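Local coordinates for protein putative transcriptional regulator (TetR/AcrR family) (Acinetobacter sp., PDB 3KNW) that probably binds DNA as a dimeric transcriptional regulator of the TetR family, at residues I149-E153 against G154-T158; K48-F51 against Y52-E56; Q167-Y170 against Q171-G175. All coordinates share one frame; numbering follows the deposited sequence.

Contact 1 (I149-E153 against G154-T158)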
ATOM      1  N   ILE A 149     -10.442  24.929  -4.706  1.00 20.51           N
ATOM      2  CA  ILE A 149      -9.890  26.076  -5.409  1.00 19.64           C
ATOM      3  C   ILE A 149      -9.897  25.835  -6.924  1.00 19.60           C
ATOM      4  O   ILE A 149     -10.314  26.693  -7.667  1.00 21.90           O
ATOM      5  CB  ILE A 149      -8.495  26.492  -4.903  1.00 19.60           C
ATOM      6  CG1 ILE A 149      -8.557  27.029  -3.459  1.00 19.24           C
ATOM      7  CG2 ILE A 149      -7.929  27.613  -5.755  1.00 18.42           C
ATOM      8  CD1 ILE A 149      -7.191  26.977  -2.702  1.00 18.71           C
ATOM      9  N   GLY A 150      -9.530  24.674  -7.404  1.00 19.23           N
ATOM     10  CA  GLY A 150      -9.520  24.446  -8.846  1.00 19.25           C
ATOM     11  C   GLY A 150     -10.888  24.394  -9.500  1.00 19.28           C
ATOM     12  O   GLY A 150     -11.063  24.710 -10.671  1.00 19.36           O
ATOM     13  N   GLN A 151     -11.865  23.952  -8.751  1.00 19.63           N
ATOM     14  CA  GLN A 151     -13.200  23.896  -9.275  1.00 20.15           C
ATOM     15  C   GLN A 151     -13.819  25.301  -9.280  1.00 20.15           C
ATOM     16  O   GLN A 151     -14.594  25.611 -10.174  1.00 19.60           O
ATOM     17  CB  GLN A 151     -14.041  22.910  -8.445  1.00 20.52           C
ATOM     18  CG  GLN A 151     -13.752  21.435  -8.793  1.00 20.46           C
ATOM     19  CD  GLN A 151     -14.418  20.462  -7.851  1.00 21.12           C
ATOM     20  OE1 GLN A 151     -15.082  19.502  -8.267  1.00 22.26           O
ATOM     21  NE2 GLN A 151     -14.235  20.687  -6.579  1.00 23.79           N
ATOM     22  N   GLN A 152     -13.485  26.126  -8.280  1.00 20.22           N
ATOM     23  CA  GLN A 152     -13.946  27.522  -8.230  1.00 20.85           C
ATOM     24  C   GLN A 152     -13.501  28.242  -9.512  1.00 20.36           C
ATOM     25  O   GLN A 152     -14.319  28.892 -10.130  1.00 19.74           O
ATOM     26  CB  GLN A 152     -13.339  28.318  -7.056  1.00 21.35           C
ATOM     27  CG  GLN A 152     -13.872  28.096  -5.652  1.00 23.30           C
ATOM     28  CD  GLN A 152     -12.924  28.715  -4.566  1.00 26.59           C
ATOM     29  OE1 GLN A 152     -12.193  29.726  -4.830  1.00 25.99           O
ATOM     30  NE2 GLN A 152     -12.927  28.099  -3.350  1.00 24.12           N
ATOM     31  N   GLU A 153     -12.214  28.112  -9.889  1.00 20.13           N
ATOM     32  CA  GLU A 153     -11.650  28.813 -11.072  1.00 19.75           C
ATOM     33  C   GLU A 153     -12.005  28.170 -12.394  1.00 18.95           C
ATOM     34  O   GLU A 153     -11.769  28.752 -13.420  1.00 19.50           O
ATOM     35  CB  GLU A 153     -10.129  28.786 -11.121  1.00 19.93           C
ATOM     36  CG  GLU A 153      -9.327  29.071  -9.906  1.00 21.15           C
ATOM     37  CD  GLU A 153      -7.973  28.318  -9.979  1.00 25.30           C
ATOM     38  OE1 GLU A 153      -7.899  27.221 -10.632  1.00 22.29           O
ATOM     39  OE2 GLU A 153      -6.984  28.827  -9.376  1.00 25.80           O
ATOM     40  N   GLY A 154     -12.478  26.948 -12.411  1.00 18.65           N
ATOM     41  CA  GLY A 154     -12.750  26.313 -13.694  1.00 18.28           C
ATOM     42  C   GLY A 154     -11.568  25.558 -14.273  1.00 18.08           C
ATOM     43  O   GLY A 154     -11.616  25.062 -15.398  1.00 18.53           O
ATOM     44  N   SER A 155     -10.479  25.432 -13.541  1.00 18.23           N
ATOM     45  CA  SER A 155      -9.369  24.590 -14.051  1.00 18.24           C
ATOM     46  C   SER A 155      -9.651  23.081 -13.849  1.00 17.77           C
ATOM     47  O   SER A 155      -9.089  22.256 -14.564  1.00 18.15           O
ATOM     48  CB  SER A 155      -8.007  25.020 -13.468  1.00 17.68           C
ATOM     49  OG  SER A 155      -7.887  24.691 -12.097  1.00 21.64           O
ATOM     50  N   ILE A 156     -10.534  22.722 -12.908  1.00 17.96           N
ATOM     51  CA  ILE A 156     -10.934  21.306 -12.685  1.00 17.39           C
ATOM     52  C   ILE A 156     -12.405  21.154 -12.988  1.00 18.74           C
ATOM     53  O   ILE A 156     -13.215  21.663 -12.287  1.00 19.89           O
ATOM     54  CB  ILE A 156     -10.593  20.819 -11.291  1.00 16.34           C
ATOM     55  CG1 ILE A 156      -9.059  20.782 -11.133  1.00 15.47           C
ATOM     56  CG2 ILE A 156     -11.156  19.456 -11.101  1.00 15.04           C
ATOM     57  CD1 ILE A 156      -8.529  20.697  -9.729  1.00 11.73           C
ATOM     58  N   GLN A 157     -12.753  20.494 -14.073  1.00 20.09           N
ATOM     59  CA  GLN A 157     -14.119  20.519 -14.544  1.00 21.20           C
ATOM     60  C   GLN A 157     -14.981  19.464 -13.892  1.00 21.43           C
ATOM     61  O   GLN A 157     -16.211  19.463 -14.050  1.00 22.05           O
ATOM     62  CB  GLN A 157     -14.150  20.343 -16.061  1.00 22.18           C
ATOM     63  CG  GLN A 157     -13.474  21.518 -16.846  1.00 24.84           C
ATOM     64  CD  GLN A 157     -11.936  21.405 -16.878  1.00 29.74           C
ATOM     65  OE1 GLN A 157     -11.351  20.326 -16.621  1.00 32.38           O
ATOM     66  NE2 GLN A 157     -11.277  22.517 -17.194  1.00 30.29           N
ATOM     67  N   THR A 158     -14.362  18.545 -13.153  1.00 21.25           N
ATOM     68  CA  THR A 158     -15.134  17.471 -12.580  1.00 20.35           C
ATOM     69  C   THR A 158     -16.004  18.086 -11.512  1.00 20.32           C
ATOM     70  O   THR A 158     -15.593  19.049 -10.858  1.00 20.28           O
ATOM     71  CB  THR A 158     -14.249  16.385 -11.977  1.00 20.57           C
ATOM     72  OG1 THR A 158     -15.032  15.210 -11.760  1.00 17.63           O
ATOM     73  CG2 THR A 158     -13.572  16.845 -10.665  1.00 19.28           C
TER

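Contact 2 (K48-F51 against Y52-E56)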
ATOM      1  N   LYS A  48      26.310   5.835  21.742  1.00 35.19           N
ATOM      2  CA  LYS A  48      24.989   5.736  22.396  1.00 34.38           C
ATOM      3  C   LYS A  48      24.756   6.860  23.386  1.00 33.49           C
ATOM      4  O   LYS A  48      23.648   7.401  23.456  1.00 32.87           O
ATOM      5  CB  LYS A  48      24.788   4.411  23.122  1.00 35.00           C
ATOM      6  CG  LYS A  48      25.857   4.066  24.161  1.00 37.17           C
ATOM      7  CD  LYS A  48      25.328   3.093  25.211  1.00 39.82           C
ATOM      8  CE  LYS A  48      24.693   1.843  24.601  1.00 41.39           C
ATOM      9  NZ  LYS A  48      24.454   0.791  25.668  1.00 43.37           N
ATOM     10  N   GLY A  49      25.796   7.217  24.144  1.00 32.39           N
ATOM     11  CA  GLY A  49      25.665   8.224  25.180  1.00 31.83           C
ATOM     12  C   GLY A  49      25.163   9.526  24.604  1.00 31.45           C
ATOM     13  O   GLY A  49      24.319  10.202  25.193  1.00 31.88           O
ATOM     14  N   SER A  50      25.697   9.859  23.435  1.00 30.84           N
ATOM     15  CA  SER A  50      25.307  11.028  22.661  1.00 30.50           C
ATOM     16  C   SER A  50      23.830  11.021  22.229  1.00 29.97           C
ATOM     17  O   SER A  50      23.068  11.949  22.517  1.00 30.48           O
ATOM     18  CB  SER A  50      26.205  11.072  21.415  1.00 30.89           C
ATOM     19  OG  SER A  50      25.941  12.180  20.575  1.00 30.18           O
ATOM     20  N   PHE A  51      23.448   9.957  21.531  1.00 28.78           N
ATOM     21  CA  PHE A  51      22.084   9.747  21.055  1.00 27.98           C
ATOM     22  C   PHE A  51      21.095   9.920  22.190  1.00 27.34           C
ATOM     23  O   PHE A  51      20.007  10.469  22.029  1.00 26.65           O
ATOM     24  CB  PHE A  51      21.981   8.334  20.448  1.00 27.56           C
ATOM     25  CG  PHE A  51      20.606   7.891  20.200  1.00 28.01           C
ATOM     26  CD1 PHE A  51      20.048   8.003  18.954  1.00 28.53           C
ATOM     27  CD2 PHE A  51      19.843   7.372  21.221  1.00 28.97           C
ATOM     28  CE1 PHE A  51      18.763   7.599  18.716  1.00 29.41           C
ATOM     29  CE2 PHE A  51      18.545   6.967  20.988  1.00 28.71           C
ATOM     30  CZ  PHE A  51      18.003   7.081  19.747  1.00 28.60           C
ATOM     31  N   TYR A  52      21.473   9.444  23.354  1.00 28.16           N
ATOM     32  CA  TYR A  52      20.583   9.553  24.467  1.00 28.90           C
ATOM     33  C   TYR A  52      20.518  10.972  25.038  1.00 29.37           C
ATOM     34  O   TYR A  52      19.564  11.278  25.731  1.00 29.88           O
ATOM     35  CB  TYR A  52      20.912   8.525  25.535  1.00 29.27           C
ATOM     36  CG  TYR A  52      20.311   7.161  25.298  1.00 29.02           C
ATOM     37  CD1 TYR A  52      21.101   6.015  25.332  1.00 29.26           C
ATOM     38  CD2 TYR A  52      18.945   7.013  25.062  1.00 31.87           C
ATOM     39  CE1 TYR A  52      20.563   4.768  25.151  1.00 31.48           C
ATOM     40  CE2 TYR A  52      18.385   5.756  24.854  1.00 31.22           C
ATOM     41  CZ  TYR A  52      19.200   4.643  24.894  1.00 33.06           C
ATOM     42  OH  TYR A  52      18.653   3.395  24.714  1.00 35.97           O
ATOM     43  N   HIS A  53      21.473  11.854  24.737  1.00 29.66           N
ATOM     44  CA  HIS A  53      21.256  13.264  25.077  1.00 30.13           C
ATOM     45  C   HIS A  53      20.116  13.910  24.284  1.00 29.82           C
ATOM     46  O   HIS A  53      19.396  14.755  24.792  1.00 29.55           O
ATOM     47  CB  HIS A  53      22.548  14.058  24.951  1.00 30.92           C
ATOM     48  CG  HIS A  53      23.476  13.847  26.107  1.00 33.10           C
ATOM     49  ND1 HIS A  53      23.020  13.553  27.377  1.00 34.60           N
ATOM     50  CD2 HIS A  53      24.828  13.868  26.188  1.00 35.71           C
ATOM     51  CE1 HIS A  53      24.052  13.410  28.191  1.00 37.58           C
ATOM     52  NE2 HIS A  53      25.161  13.596  27.496  1.00 37.61           N
ATOM     53  N   TYR A  54      19.942  13.456  23.052  1.00 30.04           N
ATOM     54  CA  TYR A  54      18.928  13.968  22.127  1.00 29.73           C
ATOM     55  C   TYR A  54      17.570  13.302  22.270  1.00 29.12           C
ATOM     56  O   TYR A  54      16.541  13.968  22.225  1.00 28.78           O
ATOM     57  CB  TYR A  54      19.428  13.801  20.686  1.00 29.65           C
ATOM     58  CG  TYR A  54      20.559  14.755  20.391  1.00 30.17           C
ATOM     59  CD1 TYR A  54      21.885  14.434  20.724  1.00 30.95           C
ATOM     60  CD2 TYR A  54      20.304  16.010  19.851  1.00 30.00           C
ATOM     61  CE1 TYR A  54      22.922  15.339  20.498  1.00 29.28           C
ATOM     62  CE2 TYR A  54      21.328  16.909  19.618  1.00 30.18           C
ATOM     63  CZ  TYR A  54      22.638  16.577  19.938  1.00 29.51           C
ATOM     64  OH  TYR A  54      23.650  17.493  19.686  1.00 29.04           O
ATOM     65  N   PHE A  55      17.564  11.987  22.424  1.00 28.81           N
ATOM     66  CA  PHE A  55      16.310  11.245  22.503  1.00 27.94           C
ATOM     67  C   PHE A  55      16.321  10.296  23.659  1.00 28.39           C
ATOM     68  O   PHE A  55      17.259   9.535  23.816  1.00 29.07           O
ATOM     69  CB  PHE A  55      16.129  10.443  21.247  1.00 27.38           C
ATOM     70  CG  PHE A  55      16.282  11.236  20.033  1.00 24.18           C
ATOM     71  CD1 PHE A  55      15.283  12.068  19.633  1.00 23.54           C
ATOM     72  CD2 PHE A  55      17.427  11.152  19.291  1.00 23.57           C
ATOM     73  CE1 PHE A  55      15.399  12.810  18.492  1.00 23.57           C
ATOM     74  CE2 PHE A  55      17.588  11.911  18.173  1.00 23.65           C
ATOM     75  CZ  PHE A  55      16.558  12.747  17.762  1.00 24.51           C
ATOM     76  N   GLU A  56      15.263  10.277  24.449  1.00 28.93           N
ATOM     77  CA  GLU A  56      15.282   9.406  25.628  1.00 29.57           C
ATOM     78  C   GLU A  56      15.068   7.898  25.355  1.00 28.57           C
ATOM     79  O   GLU A  56      15.400   7.064  26.183  1.00 28.39           O
ATOM     80  CB  GLU A  56      14.319   9.946  26.701  1.00 30.13           C
ATOM     81  CG  GLU A  56      12.827   9.950  26.335  1.00 32.93           C
ATOM     82  CD  GLU A  56      11.960  10.445  27.502  1.00 36.03           C
ATOM     83  OE1 GLU A  56      12.269  11.547  28.031  1.00 38.28           O
ATOM     84  OE2 GLU A  56      10.992   9.736  27.900  1.00 36.52           O
TER

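Contact 3 (Q167-Y170 against Q171-G175)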
ATOM      1  N   GLN A 167      -9.590  11.624  -1.928  1.00 12.15           N
ATOM      2  CA  GLN A 167      -9.396  10.262  -1.413  1.00 11.78           C
ATOM      3  C   GLN A 167      -9.153   9.271  -2.554  1.00 12.23           C
ATOM      4  O   GLN A 167      -8.277   8.397  -2.464  1.00 11.51           O
ATOM      5  CB  GLN A 167     -10.629   9.770  -0.639  1.00 12.33           C
ATOM      6  CG  GLN A 167     -10.786  10.330   0.791  1.00 11.87           C
ATOM      7  CD  GLN A 167     -12.092   9.879   1.434  1.00 14.60           C
ATOM      8  OE1 GLN A 167     -12.214   8.725   1.949  1.00 15.91           O
ATOM      9  NE2 GLN A 167     -13.073  10.758   1.409  1.00 10.79           N
ATOM     10  N   VAL A 168      -9.977   9.389  -3.585  1.00 10.88           N
ATOM     11  CA  VAL A 168      -9.809   8.585  -4.701  1.00 11.44           C
ATOM     12  C   VAL A 168      -8.397   8.730  -5.249  1.00 10.86           C
ATOM     13  O   VAL A 168      -7.661   7.748  -5.439  1.00  9.21           O
ATOM     14  CB  VAL A 168     -10.745   8.996  -5.793  1.00 12.65           C
ATOM     15  CG1 VAL A 168     -10.274   8.271  -7.081  1.00 14.12           C
ATOM     16  CG2 VAL A 168     -12.155   8.656  -5.389  1.00 11.27           C
ATOM     17  N   ILE A 169      -8.012   9.967  -5.496  1.00 10.45           N
ATOM     18  CA  ILE A 169      -6.693  10.201  -6.052  1.00 11.05           C
ATOM     19  C   ILE A 169      -5.608   9.665  -5.099  1.00 10.87           C
ATOM     20  O   ILE A 169      -4.720   8.855  -5.513  1.00 11.38           O
ATOM     21  CB  ILE A 169      -6.476  11.668  -6.355  1.00 11.20           C
ATOM     22  CG1 ILE A 169      -7.318  12.084  -7.529  1.00 12.84           C
ATOM     23  CG2 ILE A 169      -5.033  11.956  -6.654  1.00 12.57           C
ATOM     24  CD1 ILE A 169      -7.315  13.582  -7.717  1.00 14.78           C
ATOM     25  N   TYR A 170      -5.711  10.022  -3.824  1.00  9.69           N
ATOM     26  CA  TYR A 170      -4.678   9.582  -2.913  1.00 10.90           C
ATOM     27  C   TYR A 170      -4.645   8.036  -2.737  1.00 10.10           C
ATOM     28  O   TYR A 170      -3.585   7.439  -2.653  1.00 10.17           O
ATOM     29  CB  TYR A 170      -4.766  10.310  -1.585  1.00 10.45           C
ATOM     30  CG  TYR A 170      -3.594  10.040  -0.692  1.00 13.50           C
ATOM     31  CD1 TYR A 170      -2.426  10.762  -0.805  1.00 15.43           C
ATOM     32  CD2 TYR A 170      -3.658   9.089   0.290  1.00 17.21           C
ATOM     33  CE1 TYR A 170      -1.338  10.535   0.057  1.00 15.34           C
ATOM     34  CE2 TYR A 170      -2.566   8.861   1.147  1.00 18.95           C
ATOM     35  CZ  TYR A 170      -1.434   9.610   1.036  1.00 15.54           C
ATOM     36  OH  TYR A 170      -0.368   9.366   1.871  1.00 19.84           O
ATOM     37  N   GLN A 171      -5.797   7.401  -2.744  1.00  9.88           N
ATOM     38  CA  GLN A 171      -5.842   5.966  -2.610  1.00  9.77           C
ATOM     39  C   GLN A 171      -5.230   5.297  -3.813  1.00  9.80           C
ATOM     40  O   GLN A 171      -4.466   4.391  -3.640  1.00 11.30           O
ATOM     41  CB  GLN A 171      -7.263   5.490  -2.450  1.00  9.66           C
ATOM     42  CG  GLN A 171      -7.769   5.681  -1.040  1.00  9.42           C
ATOM     43  CD  GLN A 171      -9.236   5.423  -0.888  1.00  7.41           C
ATOM     44  OE1 GLN A 171      -9.823   5.765   0.109  1.00  7.29           O
ATOM     45  NE2 GLN A 171      -9.824   4.824  -1.866  1.00  9.04           N
HETATM   46  N   MSE A 172      -5.550   5.752  -5.018  1.00  9.59           N
HETATM   47  CA  MSE A 172      -5.007   5.201  -6.263  1.00  8.30           C
HETATM   48  C   MSE A 172      -3.549   5.376  -6.360  1.00  9.63           C
HETATM   49  O   MSE A 172      -2.859   4.452  -6.788  1.00 10.35           O
HETATM   50  CB  MSE A 172      -5.671   5.822  -7.476  1.00  8.38           C
HETATM   51  CG  MSE A 172      -5.062   5.434  -8.854  1.00  8.76           C
HETATM   52 SE   MSE A 172      -6.096   6.365 -10.214  0.70  3.64          SE
HETATM   53  CE  MSE A 172      -5.311   8.076 -10.105  1.00  6.72           C
ATOM     54  N   TYR A 173      -3.005   6.504  -5.889  1.00  9.89           N
ATOM     55  CA  TYR A 173      -1.537   6.629  -5.921  1.00  8.02           C
ATOM     56  C   TYR A 173      -0.831   5.729  -4.955  1.00  8.15           C
ATOM     57  O   TYR A 173       0.168   5.125  -5.314  1.00  8.18           O
ATOM     58  CB  TYR A 173      -1.073   8.072  -5.765  1.00  8.57           C
ATOM     59  CG  TYR A 173      -1.155   8.795  -7.082  1.00  8.62           C
ATOM     60  CD1 TYR A 173      -2.392   9.149  -7.648  1.00  9.68           C
ATOM     61  CD2 TYR A 173      -0.020   9.104  -7.802  1.00 11.70           C
ATOM     62  CE1 TYR A 173      -2.482   9.844  -8.839  1.00  7.03           C
ATOM     63  CE2 TYR A 173      -0.128   9.806  -9.027  1.00 10.51           C
ATOM     64  CZ  TYR A 173      -1.353  10.137  -9.533  1.00  8.96           C
ATOM     65  OH  TYR A 173      -1.426  10.798 -10.753  1.00 13.65           O
ATOM     66  N   LEU A 174      -1.331   5.563  -3.732  1.00  8.71           N
ATOM     67  CA  LEU A 174      -0.726   4.603  -2.806  1.00  7.38           C
ATOM     68  C   LEU A 174      -0.749   3.180  -3.361  1.00  6.43           C
ATOM     69  O   LEU A 174       0.209   2.436  -3.236  1.00  5.55           O
ATOM     70  CB  LEU A 174      -1.470   4.591  -1.523  1.00  9.27           C
ATOM     71  CG  LEU A 174      -1.283   5.793  -0.610  1.00 11.90           C
ATOM     72  CD1 LEU A 174      -2.305   5.691   0.507  1.00 14.43           C
ATOM     73  CD2 LEU A 174       0.091   5.863  -0.072  1.00  6.93           C
ATOM     74  N   GLY A 175      -1.820   2.808  -4.035  1.00  4.88           N
ATOM     75  CA  GLY A 175      -1.886   1.459  -4.536  1.00  4.89           C
ATOM     76  C   GLY A 175      -0.994   1.229  -5.765  1.00  5.71           C
ATOM     77  O   GLY A 175      -0.410   0.134  -5.901  1.00  5.50           O
TER
HETATM   78  O   HOH W   1      -9.485   7.603   2.442  1.00 14.12           O

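Contact 1 (I149-E153 against G154-T158)
Gly-150 and Ile-156 meet through their backbones. The amide N of Ile-156 donates to Gly-150 O at 3.0 Å, with an N-H...O angle of 156°. It comes from above the carbonyl plane, 59° out of it. Gly-154 N reaches the same Gly-150 O, but this bond is weak at 3.2 Å. A second weak bond runs from Gly-154 N to Gln-151 O. The last turn of the helix thus holds back the chain that leaves it.

Side chains add further contacts. Ile-156 lays CD1 against the backbone of Gly-150, 4.0 Å from its CA, with no side chain between them. The CG2 branch of Ile-156 turns to Gln-151 and lies 4.0 Å from its CG. Ser-155 OG also donates to Glu-153 OE1 at 2.9 Å and meets that oxygen nearly along its C-O axis. The hydroxyl gets there because OG sits between the backbone N and the carbonyl carbon of Ser-155 (chi1 71°).

Gly-154, with positive phi, is the first residue to leave helical geometry, a common way for a helix to end. Glycine adopts this conformation readily. The turn here probably brings Ser-155 and Ile-156 back beside the helix end.

The turn leads from helix 126-153 toward helix 162-183. Glu-153 touches Ala-87, and Ser-155 and Ile-156 touch Arg-88, on helix 87-100. Gln-151 and Thr-158 lean on Pro-162 and Leu-165 of helix 162-183, and the backbone of Thr-158 bonds to Leu-200 of helix 187-200.

Contact 2 (K48-F51 against Y52-E56)
Phe-51 turns the edge of its ring toward the face of Tyr-52, its next neighbour on the helix. This is a T-shaped pair: the centroids lie 5.4 Å apart and the planes stand at 78°. Phe-51 CD2 does the touching, 4.0 Å from Tyr-52 CD2 and off centre over the tyrosine ring. Phe-55 comes from one turn further on. Its CD2 lies over a face of Phe-51, near the rim, 3.8 Å from Phe-51 CE1. These two rings are oblique to each other. The Phe-51 ring is swung out from the helix by chi1 of 167°, with CG opposite the backbone N, which puts it between the other two.

Helical backbone bonds accompany the cluster. Tyr-52 N donates to Lys-48 O at 3.0 Å, and Phe-55 N to Phe-51 O at 2.9 Å. Ser-50 O lies at the edge of the Tyr-54 ring, 3.3 Å from its CD1 and in its plane. Ser-50 OG is bonded to Lys-15 NZ.

Phe-51 and Phe-55 each meet Phe-61 edge-to-face and rest on Ile-19 of helix 13-30. The chemistry is graded. These two buried rings hold the helix to its neighbours. Tyr-52 packs on Phe-51 and Leu-37 at the exposed margin, and Lys-48, Gly-49 and His-53 are exposed. This is consistent with the second helix of a helix-turn-helix, which in TetR relatives reads DNA.

Contact 3 (Q167-Y170 against Q171-G175)
Four successive i to i+4 bonds make this regular alpha-helix: Gln-171 N to Gln-167 O at 2.7 Å, then Met-172 to Val-168, Tyr-173 to Ile-169 and Leu-174 to Tyr-170.

Tyr-170 and Leu-174 pack side chain to side chain. Leu-174 CD1 approaches Tyr-170 CE2 to 3.2 Å, shorter than usual for two carbons, so the exact value is doubtful. It comes in at an oblique angle to the ring. Tyr-170 carries its ring opposite the backbone N (chi1 -171°), turned toward the next turn of the helix.

Ile-169 and Tyr-173 lie side by side and point the same way. The CG2 methyl of Ile-169 is 4.0 Å from Tyr-173 CE1. The same ring has Ile-169 O at its edge, in plane, 3.2 Å from CD1, while its OH is hydrogen-bonded to Thr-196 OG1.

Gln-171 runs back over the carbonyl of Gln-167. Chi1 of -79° brings its CG to 3.1 Å from Gln-167 O. The extended chain then places OE1 next to a water, 3.0 Å away. This water donates to both Gln-171 OE1 and Gln-167 OE1, and so bridges two amides one turn apart. Both ends of the Gln-167 amide are engaged, since NE2 is bonded to Asp-163 O.

Tyr-170 packs on Leu-139 and Ile-140 of helix 126-153 and, with Leu-174, on Trp-98 of helix 87-100, while Val-168 and Tyr-173 touch helix 187-200. Toward the second subunit, Gln-171 packs on Met-172 (selenomethionine) of the other copy and Met-172 on its Gln-171, as expected where helix 162-183 helps form the TetR-family dimer interface.

Overall arrangement
From the N terminus, contact 2 comes first, on helix 48-54 within the predicted helix-turn-helix. Contact 1 follows at the end of helix 126-153, where it opens the loop to helix 162-183. Contact 3 lies on that next helix. Each is local, so none closes a long loop. They run in series, and none nests in or crosses another. Contacts 1 and 3 both lie in the TetR-like C-terminal region, about 20 Å apart between centres. Contact 2 lies on the opposite side of the chain's centre from the other two, its centre about 50 Å from that of contact 1 and about 38 Å from that of contact 3. Contact 2 thus belongs to the probable DNA-binding end and contact 3 to the subunit interface.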